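Local coordinates for glutamate--tRNA ligase (Elizabethkingia anophelis, PDB 6B1Z), which catalyses the ATP-dependent attachment of glutamate to tRNA, as expected of a class I glutamyl-tRNA synthetase, at residues T21-L26 with L283-P288; Y34-A39 with I73-D78; R49-D54 with F212-D217; A69-G74 with S80-G85; A295-E300 with E305-M310. All coordinates share one frame; numbering follows the deposited sequence. Where two conformers were deposited one is given.

All five contacts lie in the catalytic domain of the chain, and contacts 1, 2, 4 and 5 touch or flank the helices 26-41 and 62-73. Contact 1 joins the loop leading into helix 26-41 to strand 285-286. Contact 2 runs between helix 26-41 and the exit of helix 62-73; contact 4 ties helix 62-73 to the loop 80-85, their centres about 9 Å apart and I73 and G74 shared. Contact 3 ties the loop after strand 45-48 to helix 210-220 and reaches contact 4 through I50 against P81; its centre is about 29 Å from that of contact 5. In contact 5, last along the chain, helix 304-312 packs on helix 62-73 through I73, I308 and F307, so parts distant in sequence share one core.

Contact 1 (T21-L26 with L283-P288); sequences TGPLHL and LNFTDP
An irregular loop and a short strand come together at P23 and F285, whose CA atoms are 6.5 Å apart, where the chain before helix 26-41 passes strand 285-286. The pyrrolidine of P23 lies over one face of the F285 ring: CD sits 3.5 Å from the ring centroid and only 4° off the ring normal, a CH-pi contact, while CG reaches F285 CG at 3.6 Å. The two side chains cross at about a right angle. F285 holds its CG anti to the backbone N (chi1 179°), which carries the ring toward the proline. G22 comes next, its CA 4.2 Å from F285 CZ. This loop runs into the HIGH-type signature of class I synthetases, here HLGG, whose first two residues are H25 and L26; H25 is also the N-cap of helix 26-41. F285 belongs to a two-stranded antiparallel sheet and bonds through its backbone to S294, while P23 also touches F281 and Y65.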
# COMPACT_ATOMS: atom_id res chain seq x y z
N THR A 21 -1.52 14.96 2.25
CA THR A 21 -0.22 15.32 2.77
C THR A 21 0.89 14.42 2.22
O THR A 21 1.94 14.27 2.85
CB THR A 21 -0.23 15.27 4.30
OG1 THR A 21 -0.72 14.00 4.74
CG2 THR A 21 -1.13 16.37 4.87
N GLY A 22 0.68 13.84 1.05
CA GLY A 22 1.62 12.89 0.49
C GLY A 22 0.93 11.63 0.03
O GLY A 22 -0.30 11.55 0.01
N PRO A 23 1.69 10.60 -0.32
CA PRO A 23 1.09 9.38 -0.86
C PRO A 23 0.56 8.47 0.24
O PRO A 23 0.95 8.55 1.41
CB PRO A 23 2.26 8.71 -1.59
CG PRO A 23 3.45 9.12 -0.77
CD PRO A 23 3.17 10.53 -0.30
N LEU A 24 -0.32 7.57 -0.18
CA LEU A 24 -0.76 6.48 0.69
C LEU A 24 0.39 5.51 0.95
O LEU A 24 1.11 5.12 0.03
CB LEU A 24 -1.92 5.72 0.05
CG LEU A 24 -3.24 6.46 -0.12
CD1 LEU A 24 -4.25 5.53 -0.75
CD2 LEU A 24 -3.73 7.00 1.22
N HIS A 25 0.57 5.14 2.22
CA HIS A 25 1.46 4.06 2.60
C HIS A 25 0.67 2.75 2.65
O HIS A 25 -0.55 2.74 2.53
CB HIS A 25 2.12 4.35 3.96
CG HIS A 25 3.07 5.51 3.94
ND1 HIS A 25 4.43 5.36 4.12
CD2 HIS A 25 2.85 6.84 3.77
CE1 HIS A 25 5.01 6.55 4.06
NE2 HIS A 25 4.08 7.46 3.85
N LEU A 26 1.39 1.64 2.83
CA LEU A 26 0.74 0.34 2.89
C LEU A 26 -0.30 0.27 4.01
O LEU A 26 -1.38 -0.30 3.83
CB LEU A 26 1.79 -0.76 3.07
CG LEU A 26 1.51 -2.11 2.42
CD1 LEU A 26 1.33 -1.96 0.92
CD2 LEU A 26 2.67 -3.04 2.73
N LEU A 283 1.35 3.76 -5.98
CA LEU A 283 1.63 4.43 -7.24
C LEU A 283 2.87 5.28 -7.10
O LEU A 283 3.26 5.68 -5.99
CB LEU A 283 0.45 5.33 -7.68
CG LEU A 283 -0.97 4.81 -7.48
CD1 LEU A 283 -1.98 5.90 -7.87
CD2 LEU A 283 -1.21 3.56 -8.29
N ASN A 284 3.49 5.60 -8.24
CA ASN A 284 4.60 6.53 -8.29
C ASN A 284 4.29 7.80 -7.50
O ASN A 284 3.21 8.38 -7.64
CB ASN A 284 4.89 6.92 -9.74
CG ASN A 284 5.84 5.98 -10.43
OD1 ASN A 284 6.04 4.85 -10.00
ND2 ASN A 284 6.43 6.44 -11.53
N PHE A 285 5.24 8.22 -6.67
CA PHE A 285 5.16 9.52 -5.99
C PHE A 285 6.46 10.28 -6.15
O PHE A 285 7.52 9.80 -5.74
CB PHE A 285 4.84 9.35 -4.51
CG PHE A 285 4.77 10.66 -3.77
CD1 PHE A 285 3.70 11.52 -3.97
CD2 PHE A 285 5.79 11.03 -2.91
CE1 PHE A 285 3.65 12.74 -3.30
CE2 PHE A 285 5.74 12.25 -2.24
CZ PHE A 285 4.67 13.10 -2.43
N THR A 286 6.37 11.50 -6.68
CA THR A 286 7.52 12.39 -6.82
C THR A 286 7.52 13.38 -5.66
O THR A 286 6.57 14.15 -5.50
CB THR A 286 7.48 13.12 -8.16
OG1 THR A 286 7.46 12.17 -9.23
CG2 THR A 286 8.69 14.03 -8.30
N ASP A 287 8.56 13.32 -4.84
CA ASP A 287 8.66 14.22 -3.69
C ASP A 287 8.94 15.64 -4.17
O ASP A 287 9.96 15.88 -4.82
CB ASP A 287 9.76 13.75 -2.75
CG ASP A 287 9.93 14.66 -1.54
OD1 ASP A 287 8.91 15.07 -0.95
OD2 ASP A 287 11.08 14.97 -1.19
N PRO A 288 8.06 16.60 -3.88
CA PRO A 288 8.25 17.96 -4.42
C PRO A 288 9.51 18.65 -3.91
O PRO A 288 10.03 19.53 -4.61
CB PRO A 288 6.98 18.70 -3.97
CG PRO A 288 6.50 17.93 -2.77
CD PRO A 288 6.85 16.50 -3.05

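Contact 2 (Y34-A39 with I73-D78); sequences YDYLFA and IGMVPD
Helix 26-41 passes the irregular chain that leaves helix 62-73 through a Schellman motif with G74 as its C-prime residue; the two are nearest at Y36 and M75, whose CA atoms are 6.6 Å apart. The Y36 ring projects from its helix to lie against M75. In the conformer described, M75 CB stands over the ring, 3.9 Å from its centroid and 13° off the normal, a CH-pi contact, and CG is 3.8 Å from Y36 CD2. The chain then bends at chi3 (-67°), leaving SD in an oblique Met-aromatic position 4.7 Å from the centroid. Both side chains also touch M327 of helix 327-333. At the far end of the ring one water ties the phenol to the backbone: it lies 2.9 Å from Y36 OH, donates to G74 O at 3.1 Å and accepts from V76 N at 3.0 Å. The tyrosine thus packs its ring face on the methionine, while at its OH end the water it holds serves G74 O and V76 N.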
# COMPACT_ATOMS: atom_id res chain seq x y z
N TYR A 34 -9.99 -2.50 4.47
CA TYR A 34 -10.87 -3.04 5.51
C TYR A 34 -12.15 -2.22 5.65
O TYR A 34 -13.22 -2.79 5.91
CB TYR A 34 -10.11 -3.15 6.84
CG TYR A 34 -9.04 -4.25 6.90
CD1 TYR A 34 -8.85 -5.16 5.86
CD2 TYR A 34 -8.22 -4.37 8.02
CE1 TYR A 34 -7.86 -6.15 5.94
CE2 TYR A 34 -7.24 -5.36 8.10
CZ TYR A 34 -7.06 -6.24 7.06
OH TYR A 34 -6.10 -7.20 7.18
N ASP A 35 -12.07 -0.89 5.46
CA ASP A 35 -13.29 -0.07 5.34
C ASP A 35 -14.21 -0.60 4.24
O ASP A 35 -15.42 -0.78 4.45
CB ASP A 35 -12.93 1.37 4.98
CG ASP A 35 -12.48 2.19 6.15
OD1 ASP A 35 -13.05 2.05 7.26
OD2 ASP A 35 -11.55 3.02 5.94
N TYR A 36 -13.64 -0.80 3.05
CA TYR A 36 -14.42 -1.22 1.89
C TYR A 36 -15.03 -2.60 2.11
O TYR A 36 -16.23 -2.80 1.91
CB TYR A 36 -13.51 -1.22 0.66
CG TYR A 36 -14.19 -1.53 -0.65
CD1 TYR A 36 -15.03 -0.61 -1.26
CD2 TYR A 36 -13.97 -2.75 -1.29
CE1 TYR A 36 -15.64 -0.89 -2.46
CE2 TYR A 36 -14.58 -3.04 -2.49
CZ TYR A 36 -15.42 -2.11 -3.07
OH TYR A 36 -16.04 -2.40 -4.28
N LEU A 37 -14.21 -3.55 2.56
CA LEU A 37 -14.70 -4.90 2.80
C LEU A 37 -15.78 -4.92 3.86
O LEU A 37 -16.79 -5.62 3.71
CB LEU A 37 -13.54 -5.82 3.20
CG LEU A 37 -12.44 -6.06 2.15
CD1 LEU A 37 -11.34 -6.96 2.70
CD2 LEU A 37 -13.05 -6.67 0.88
N PHE A 38 -15.60 -4.15 4.94
CA PHE A 38 -16.60 -4.13 6.00
C PHE A 38 -17.91 -3.52 5.50
O PHE A 38 -18.99 -4.07 5.76
CB PHE A 38 -16.08 -3.36 7.21
CG PHE A 38 -16.99 -3.41 8.41
CD1 PHE A 38 -17.05 -4.54 9.21
CD2 PHE A 38 -17.78 -2.32 8.74
CE1 PHE A 38 -17.89 -4.58 10.31
CE2 PHE A 38 -18.62 -2.37 9.84
CZ PHE A 38 -18.66 -3.49 10.62
N ALA A 39 -17.83 -2.42 4.76
CA ALA A 39 -19.05 -1.81 4.22
C ALA A 39 -19.75 -2.74 3.24
O ALA A 39 -20.96 -2.98 3.34
CB ALA A 39 -18.73 -0.47 3.56
N ILE A 73 -7.04 -0.17 -7.51
CA ILE A 73 -7.34 -1.37 -6.73
C ILE A 73 -8.79 -1.82 -6.90
O ILE A 73 -9.09 -3.01 -6.71
CB ILE A 73 -7.00 -1.10 -5.25
CG1 ILE A 73 -5.50 -0.82 -5.10
CG2 ILE A 73 -7.43 -2.25 -4.38
CD1 ILE A 73 -5.16 -0.08 -3.82
N GLY A 74 -9.69 -0.92 -7.26
CA GLY A 74 -11.08 -1.28 -7.46
C GLY A 74 -11.97 -1.05 -6.26
O GLY A 74 -12.91 -1.82 -6.03
N MET A 75 -11.72 0.01 -5.47
CA MET A 75 -12.49 0.32 -4.26
C MET A 75 -12.97 1.77 -4.33
O MET A 75 -12.47 2.63 -3.59
CB MET A 75 -11.65 0.11 -3.00
CG MET A 75 -10.95 -1.21 -2.92
SD MET A 75 -10.20 -1.41 -1.29
CE MET A 75 -8.92 -0.15 -1.29
N VAL A 76 -13.95 2.04 -5.19
CA VAL A 76 -14.42 3.40 -5.44
C VAL A 76 -15.38 3.82 -4.32
O VAL A 76 -16.34 3.09 -4.03
CB VAL A 76 -15.11 3.49 -6.80
CG1 VAL A 76 -15.60 4.91 -7.05
CG2 VAL A 76 -14.16 3.03 -7.92
N PRO A 77 -15.17 4.98 -3.70
CA PRO A 77 -16.07 5.43 -2.64
C PRO A 77 -17.49 5.67 -3.14
O PRO A 77 -17.72 6.12 -4.26
CB PRO A 77 -15.42 6.74 -2.16
CG PRO A 77 -13.98 6.63 -2.58
CD PRO A 77 -14.00 5.87 -3.86
N ASP A 78 -18.44 5.40 -2.25
CA ASP A 78 -19.84 5.71 -2.52
C ASP A 78 -20.14 7.20 -2.38
O ASP A 78 -21.05 7.73 -3.04
CB ASP A 78 -20.74 4.92 -1.56
CG ASP A 78 -20.59 3.42 -1.73
OD1 ASP A 78 -20.76 2.93 -2.87
OD2 ASP A 78 -20.28 2.74 -0.74
O HOH W 1 -15.60 -0.22 -6.15

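Contact 3 (R49-D54 with F212-D217). With FMT (formic acid), chain N.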
# COMPACT_ATOMS: atom_id res chain seq x y z
N ARG A 49 -13.46 11.01 3.02
CA ARG A 49 -13.45 12.36 3.55
C ARG A 49 -12.01 12.86 3.54
O ARG A 49 -11.12 12.23 4.12
CB ARG A 49 -14.05 12.41 4.96
CG ARG A 49 -14.21 13.84 5.48
CD ARG A 49 -14.99 13.91 6.79
NE ARG A 49 -14.23 13.32 7.90
CZ ARG A 49 -14.71 12.42 8.76
NH1 ARG A 49 -15.95 11.98 8.67
NH2 ARG A 49 -13.93 11.98 9.73
N ILE A 50 -11.78 13.98 2.87
CA ILE A 50 -10.44 14.53 2.72
C ILE A 50 -10.14 15.42 3.92
O ILE A 50 -10.88 16.37 4.23
CB ILE A 50 -10.30 15.30 1.40
CG1 ILE A 50 -10.48 14.35 0.21
CG2 ILE A 50 -8.94 16.03 1.34
CD1 ILE A 50 -9.51 13.18 0.17
N GLU A 51 -9.06 15.09 4.62
CA GLU A 51 -8.71 15.76 5.87
C GLU A 51 -7.70 16.86 5.57
O GLU A 51 -6.51 16.75 5.85
CB GLU A 51 -8.14 14.74 6.84
CG GLU A 51 -8.99 13.51 6.95
CD GLU A 51 -10.08 13.69 7.96
OE1 GLU A 51 -9.71 13.90 9.14
OE2 GLU A 51 -11.28 13.64 7.59
N ASP A 52 -8.21 17.94 4.97
CA ASP A 52 -7.36 19.01 4.47
C ASP A 52 -7.46 20.29 5.29
O ASP A 52 -7.31 21.38 4.73
CB ASP A 52 -7.66 19.29 2.99
CG ASP A 52 -9.08 19.78 2.75
OD1 ASP A 52 -9.95 19.54 3.61
OD2 ASP A 52 -9.32 20.41 1.70
N THR A 53 -7.67 20.20 6.61
CA THR A 53 -7.66 21.42 7.41
C THR A 53 -6.27 21.89 7.79
O THR A 53 -6.11 23.06 8.18
CB THR A 53 -8.48 21.26 8.69
OG1 THR A 53 -8.01 20.14 9.44
CG2 THR A 53 -9.96 21.09 8.37
N ASP A 54 -5.25 21.03 7.72
CA ASP A 54 -3.88 21.45 8.04
C ASP A 54 -3.24 21.96 6.75
O ASP A 54 -2.47 21.26 6.07
CB ASP A 54 -3.09 20.31 8.67
CG ASP A 54 -1.83 20.80 9.36
OD1 ASP A 54 -1.56 22.02 9.32
OD2 ASP A 54 -1.10 19.96 9.94
N PHE A 212 -11.22 17.32 16.74
CA PHE A 212 -12.56 17.89 16.83
C PHE A 212 -13.29 17.78 15.49
O PHE A 212 -14.47 17.41 15.46
CB PHE A 212 -12.45 19.34 17.28
CG PHE A 212 -13.74 19.97 17.78
CD1 PHE A 212 -14.72 19.24 18.45
CD2 PHE A 212 -13.95 21.34 17.60
CE1 PHE A 212 -15.89 19.86 18.92
CE2 PHE A 212 -15.11 21.97 18.06
CZ PHE A 212 -16.08 21.23 18.72
N ALA A 213 -12.60 18.08 14.39
CA ALA A 213 -13.21 17.95 13.06
C ALA A 213 -13.72 16.54 12.82
O ALA A 213 -14.81 16.35 12.26
CB ALA A 213 -12.22 18.35 11.97
N ASN A 214 -12.95 15.52 13.24
CA ASN A 214 -13.36 14.16 12.94
C ASN A 214 -14.56 13.72 13.76
O ASN A 214 -15.43 13.02 13.24
CB ASN A 214 -12.19 13.19 13.09
CG ASN A 214 -11.25 13.23 11.91
OD1 ASN A 214 -11.64 13.65 10.82
ND2 ASN A 214 -10.02 12.79 12.11
N ILE A 215 -14.65 14.13 15.04
CA ILE A 215 -15.84 13.69 15.78
C ILE A 215 -17.08 14.45 15.27
O ILE A 215 -18.17 13.87 15.19
CB ILE A 215 -15.66 13.80 17.32
CG1 ILE A 215 -15.59 15.24 17.82
CG2 ILE A 215 -14.46 12.95 17.78
CD1 ILE A 215 -16.91 15.72 18.42
N ILE A 216 -16.93 15.73 14.91
CA ILE A 216 -18.05 16.48 14.32
C ILE A 216 -18.51 15.80 13.04
O ILE A 216 -19.70 15.56 12.83
CB ILE A 216 -17.64 17.94 14.06
CG1 ILE A 216 -17.52 18.72 15.38
CG2 ILE A 216 -18.64 18.62 13.07
CD1 ILE A 216 -16.78 20.03 15.23
N ASP A 217 -17.55 15.47 12.17
CA ASP A 217 -17.95 14.94 10.87
C ASP A 217 -18.39 13.49 10.93
O ASP A 217 -19.24 13.08 10.13
CB ASP A 217 -16.82 15.12 9.86
CG ASP A 217 -16.61 16.58 9.46
OD1 ASP A 217 -17.52 17.42 9.68
OD2 ASP A 217 -15.54 16.88 8.90
C FMT N . -6.31 12.62 9.89
O1 FMT N . -5.71 13.47 9.23
O2 FMT N . -7.52 12.61 10.07
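R49 lays one face of its guanidinium over CB of D217, with NH1 3.5 Å from that carbon. A bend at chi3 (69°) turns the group across helix 210-220, so that its edge meets N214. There NH2 donates to N214 OD1 at 3.0 Å, approaching from above the carbonyl plane. NE is turned toward its own segment and makes a salt bridge with E51 OE2 at 3.0 Å, nearly along the C-O axis. D217 OD2 is also close to NE, at a long 3.9 Å and well out of the guanidinium plane, so that pairing rests on charge alone. D217 itself is held by R95, Y99 and Q92, and R49 NH1 bridges to D218. Q92 donates to N214 OD1 as well, which helps to hold the amide. N214 ND2 makes a weak bond of 3.2 Å to E51 OE1 and donates to O2 of a formic acid molecule, also at 3.2 Å. That molecule probably came from the crystallisation liquor. The dense charge network leaves N214 and E51 oriented beside the bound formic acid, a position consistent with the glutamate pocket of the family. R49, countered by several carboxylates, probably helps to position both.

Contact 4 (A69-G74 with S80-G85); sequences ALEWIG and SPKHGG
E71 and K82 reach toward each other from opposite directions across the surface, and the contact is made at their charged ends, since the nearest CA atoms, those of the same two residues, are 11.9 Å apart. From helix 62-73, E71 runs outward with its chain extended beyond CG; from the loop, K82 stretches fully, all four of its torsions being close to 180°. The extended lysine spans the gap. NZ donates to the syn lone pair of E71 OE2, on the side of the other oxygen, at 2.9 Å, but the bond is one-sided, for NZ stays 4.0 Å from OE1 of E71. Behind it the aliphatic CE of K82 follows at 3.8 Å from E71 OE2. K82 also brushes M67 along the same helix. Being a single ion pair at the surface, it probably contributes modestly. Each backbone is fixed by its own bonds: S80 OG accepts from H83 N at 3.0 Å, and S80 N bonds to G84 O. Helix 62-73 ends at G74, whose positive phi makes it the C-prime residue of a Schellman motif, with M75 N bonding to L70 O. The salt bridge thus links the last turns of a Schellman-capped helix to an ST motif in the connection to helix 96-106, within the catalytic domain.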
# COMPACT_ATOMS: atom_id res chain seq x y z
N ALA A 69 -5.34 5.74 -6.73
CA ALA A 69 -4.94 4.48 -6.12
C ALA A 69 -6.15 3.62 -5.79
O ALA A 69 -6.13 2.41 -6.03
CB ALA A 69 -4.12 4.75 -4.85
N LEU A 70 -7.20 4.23 -5.24
CA LEU A 70 -8.42 3.48 -4.97
C LEU A 70 -9.03 2.95 -6.26
O LEU A 70 -9.53 1.81 -6.28
CB LEU A 70 -9.42 4.37 -4.23
CG LEU A 70 -9.03 4.86 -2.84
CD1 LEU A 70 -10.12 5.80 -2.32
CD2 LEU A 70 -8.83 3.67 -1.90
N GLU A 71 -8.99 3.74 -7.34
CA GLU A 71 -9.51 3.27 -8.63
C GLU A 71 -8.68 2.11 -9.17
O GLU A 71 -9.24 1.15 -9.72
CB GLU A 71 -9.56 4.45 -9.62
CG GLU A 71 -10.66 5.48 -9.27
CD GLU A 71 -10.51 6.84 -9.96
OE1 GLU A 71 -9.54 7.03 -10.72
OE2 GLU A 71 -11.37 7.72 -9.73
N TRP A 72 -7.35 2.18 -9.03
CA TRP A 72 -6.49 1.11 -9.51
C TRP A 72 -6.81 -0.21 -8.82
O TRP A 72 -6.86 -1.27 -9.47
CB TRP A 72 -5.01 1.49 -9.29
CG TRP A 72 -4.03 0.41 -9.68
CD1 TRP A 72 -3.87 -0.14 -10.92
CD2 TRP A 72 -3.06 -0.24 -8.83
NE1 TRP A 72 -2.88 -1.09 -10.90
CE2 TRP A 72 -2.37 -1.18 -9.63
CE3 TRP A 72 -2.72 -0.12 -7.48
CZ2 TRP A 72 -1.36 -1.98 -9.13
CZ3 TRP A 72 -1.71 -0.94 -6.97
CH2 TRP A 72 -1.04 -1.86 -7.80
N ILE A 73 -7.04 -0.17 -7.51
CA ILE A 73 -7.34 -1.37 -6.73
C ILE A 73 -8.79 -1.82 -6.90
O ILE A 73 -9.09 -3.01 -6.71
CB ILE A 73 -7.00 -1.10 -5.25
CG1 ILE A 73 -5.50 -0.82 -5.10
CG2 ILE A 73 -7.43 -2.25 -4.38
CD1 ILE A 73 -5.16 -0.08 -3.82
N GLY A 74 -9.69 -0.92 -7.26
CA GLY A 74 -11.08 -1.28 -7.46
C GLY A 74 -11.97 -1.05 -6.26
O GLY A 74 -12.91 -1.82 -6.03
N SER A 80 -17.87 11.00 -1.82
CA SER A 80 -16.52 11.56 -1.94
C SER A 80 -16.61 12.94 -2.58
O SER A 80 -17.67 13.31 -3.09
CB SER A 80 -15.62 10.65 -2.79
OG SER A 80 -16.08 10.66 -4.13
N PRO A 81 -15.53 13.72 -2.60
CA PRO A 81 -15.58 14.97 -3.38
C PRO A 81 -15.88 14.73 -4.86
O PRO A 81 -16.59 15.52 -5.48
CB PRO A 81 -14.19 15.58 -3.15
CG PRO A 81 -13.74 15.02 -1.85
CD PRO A 81 -14.29 13.61 -1.80
N LYS A 82 -15.36 13.64 -5.43
CA LYS A 82 -15.57 13.38 -6.86
C LYS A 82 -17.00 12.94 -7.14
O LYS A 82 -17.59 13.31 -8.16
CB LYS A 82 -14.58 12.33 -7.36
CG LYS A 82 -14.63 12.00 -8.83
CD LYS A 82 -13.42 11.13 -9.20
CE LYS A 82 -13.34 10.86 -10.70
NZ LYS A 82 -12.06 10.16 -11.04
N HIS A 83 -17.57 12.13 -6.24
CA HIS A 83 -18.89 11.56 -6.49
C HIS A 83 -20.02 12.36 -5.85
O HIS A 83 -21.18 12.17 -6.22
CB HIS A 83 -18.96 10.12 -5.98
CG HIS A 83 -20.10 9.33 -6.54
ND1 HIS A 83 -21.17 8.92 -5.78
CD2 HIS A 83 -20.35 8.91 -7.80
CE1 HIS A 83 -22.03 8.27 -6.55
NE2 HIS A 83 -21.55 8.25 -7.78
N GLY A 84 -19.70 13.27 -4.93
CA GLY A 84 -20.73 13.90 -4.13
C GLY A 84 -21.31 12.95 -3.10
O GLY A 84 -20.77 11.87 -2.81
N GLY A 85 -22.46 13.35 -2.56
CA GLY A 85 -23.15 12.55 -1.57
C GLY A 85 -24.01 13.41 -0.67
O GLY A 85 -23.95 14.64 -0.71

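Contact 5 (A295-E300 with E305-M310); sequences AGYREE and EAFINM
Y297 is where A295-E300 meets helix 304-312, its CA 7.8 Å from that of F307. The approach begins with A295 and G296, which follow strand 293-294; N284 OD1 accepts from G296 N, and G296 O accepts from E300 N at 2.9 Å, closing a helical turn. Y297 comes next and carries the contact. With its CG anti to the carbonyl carbon (chi1 -82°), its ring turns a face to F307, whose CE1 stands 3.4 Å above the plane over its centre. The rings are tilted at 44° with centroids 4.6 Å apart, an oblique pairing. F307 meets Y297 with the CD1 and CE1 side of its ring. Beyond it M310 CE touches Y297 CE2 at 4.2 Å. The end of the R298 side chain leads away from the helix, its NH2 pairing in the guanidinium plane with E299 OE2 at 3.0 Å and its NH1 bridging to E68, while E299 OE2 also holds N284 N. Y297 also meets Y302 edge-to-face, and F307 meets W72. F307 packs further on L26 and V29 of helix 26-41, whose N-terminus carries the HIGH-type signature. The buried aromatic and apolar cluster is thus part of the interface between helix 304-312 and the Rossmann-type core of a class I synthetase catalytic domain.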
# COMPACT_ATOMS: atom_id res chain seq x y z
N ALA A 295 9.13 4.65 -6.98
CA ALA A 295 8.34 3.84 -7.89
C ALA A 295 7.29 3.05 -7.12
O ALA A 295 7.58 2.43 -6.10
CB ALA A 295 9.24 2.89 -8.68
N GLY A 296 6.05 3.08 -7.61
CA GLY A 296 4.98 2.40 -6.92
C GLY A 296 4.89 0.92 -7.25
O GLY A 296 5.49 0.42 -8.20
N TYR A 297 4.10 0.21 -6.44
CA TYR A 297 3.76 -1.18 -6.74
C TYR A 297 3.25 -1.32 -8.17
O TYR A 297 3.65 -2.23 -8.90
CB TYR A 297 2.72 -1.71 -5.76
CG TYR A 297 3.28 -2.18 -4.42
CD1 TYR A 297 3.48 -1.29 -3.38
CD2 TYR A 297 3.58 -3.52 -4.22
CE1 TYR A 297 3.98 -1.73 -2.15
CE2 TYR A 297 4.08 -3.96 -3.01
CZ TYR A 297 4.29 -3.06 -1.99
OH TYR A 297 4.78 -3.49 -0.78
N ARG A 298 2.35 -0.42 -8.58
CA ARG A 298 1.77 -0.53 -9.92
C ARG A 298 2.85 -0.46 -10.99
O ARG A 298 2.91 -1.32 -11.89
CB ARG A 298 0.73 0.58 -10.14
CG ARG A 298 0.12 0.55 -11.55
CD ARG A 298 -0.82 1.73 -11.79
NE ARG A 298 -0.11 3.00 -11.66
CZ ARG A 298 -0.70 4.19 -11.75
NH1 ARG A 298 -2.00 4.26 -12.00
NH2 ARG A 298 0.01 5.29 -11.60
N GLU A 299 3.73 0.53 -10.91
CA GLU A 299 4.73 0.71 -11.95
C GLU A 299 5.83 -0.34 -11.89
O GLU A 299 6.46 -0.61 -12.92
CB GLU A 299 5.33 2.11 -11.83
CG GLU A 299 4.33 3.23 -12.17
CD GLU A 299 3.49 3.71 -10.98
OE1 GLU A 299 3.42 3.00 -9.95
OE2 GLU A 299 2.92 4.82 -11.07
N GLU A 300 6.04 -0.96 -10.72
CA GLU A 300 6.98 -2.07 -10.60
C GLU A 300 6.41 -3.38 -11.11
O GLU A 300 7.11 -4.40 -11.08
CB GLU A 300 7.42 -2.23 -9.14
CG GLU A 300 8.37 -1.13 -8.67
CD GLU A 300 9.68 -1.12 -9.43
OE1 GLU A 300 10.29 -2.20 -9.59
OE2 GLU A 300 10.10 -0.04 -9.90
N GLU A 305 -4.87 -7.09 -8.36
CA GLU A 305 -5.55 -8.16 -7.66
C GLU A 305 -4.61 -8.89 -6.72
O GLU A 305 -5.02 -9.32 -5.63
CB GLU A 305 -6.15 -9.15 -8.65
CG GLU A 305 -7.18 -8.52 -9.59
CD GLU A 305 -6.56 -7.86 -10.83
OE1 GLU A 305 -5.30 -7.83 -10.99
OE2 GLU A 305 -7.36 -7.38 -11.66
N ALA A 306 -3.35 -9.06 -7.13
CA ALA A 306 -2.36 -9.71 -6.27
C ALA A 306 -1.94 -8.79 -5.14
O ALA A 306 -1.80 -9.24 -3.99
CB ALA A 306 -1.15 -10.13 -7.09
N PHE A 307 -1.74 -7.52 -5.46
CA PHE A 307 -1.39 -6.52 -4.45
C PHE A 307 -2.42 -6.46 -3.33
O PHE A 307 -2.06 -6.52 -2.14
CB PHE A 307 -1.24 -5.16 -5.12
CG PHE A 307 -0.99 -4.03 -4.15
CD1 PHE A 307 0.19 -3.97 -3.44
CD2 PHE A 307 -1.94 -3.03 -3.99
CE1 PHE A 307 0.43 -2.92 -2.54
CE2 PHE A 307 -1.73 -1.97 -3.10
CZ PHE A 307 -0.54 -1.91 -2.39
N ILE A 308 -3.71 -6.34 -3.68
CA ILE A 308 -4.70 -6.16 -2.63
C ILE A 308 -4.97 -7.47 -1.88
O ILE A 308 -5.27 -7.44 -0.68
CB ILE A 308 -5.98 -5.51 -3.21
CG1 ILE A 308 -6.77 -4.83 -2.09
CG2 ILE A 308 -6.80 -6.52 -4.02
CD1 ILE A 308 -5.98 -3.70 -1.40
N ASN A 309 -4.79 -8.62 -2.53
CA ASN A 309 -4.84 -9.90 -1.82
C ASN A 309 -3.74 -9.96 -0.76
O ASN A 309 -3.98 -10.39 0.38
CB ASN A 309 -4.71 -11.04 -2.86
CG ASN A 309 -5.17 -12.42 -2.35
OD1 ASN A 309 -5.40 -13.32 -3.16
ND2 ASN A 309 -5.25 -12.61 -1.03
N MET A 310 -2.53 -9.51 -1.11
CA MET A 310 -1.42 -9.50 -0.16
C MET A 310 -1.72 -8.57 1.01
O MET A 310 -1.53 -8.93 2.19
CB MET A 310 -0.15 -9.08 -0.89
CG MET A 310 1.10 -8.95 -0.00
SD MET A 310 1.24 -7.36 0.85
CE MET A 310 1.59 -6.27 -0.51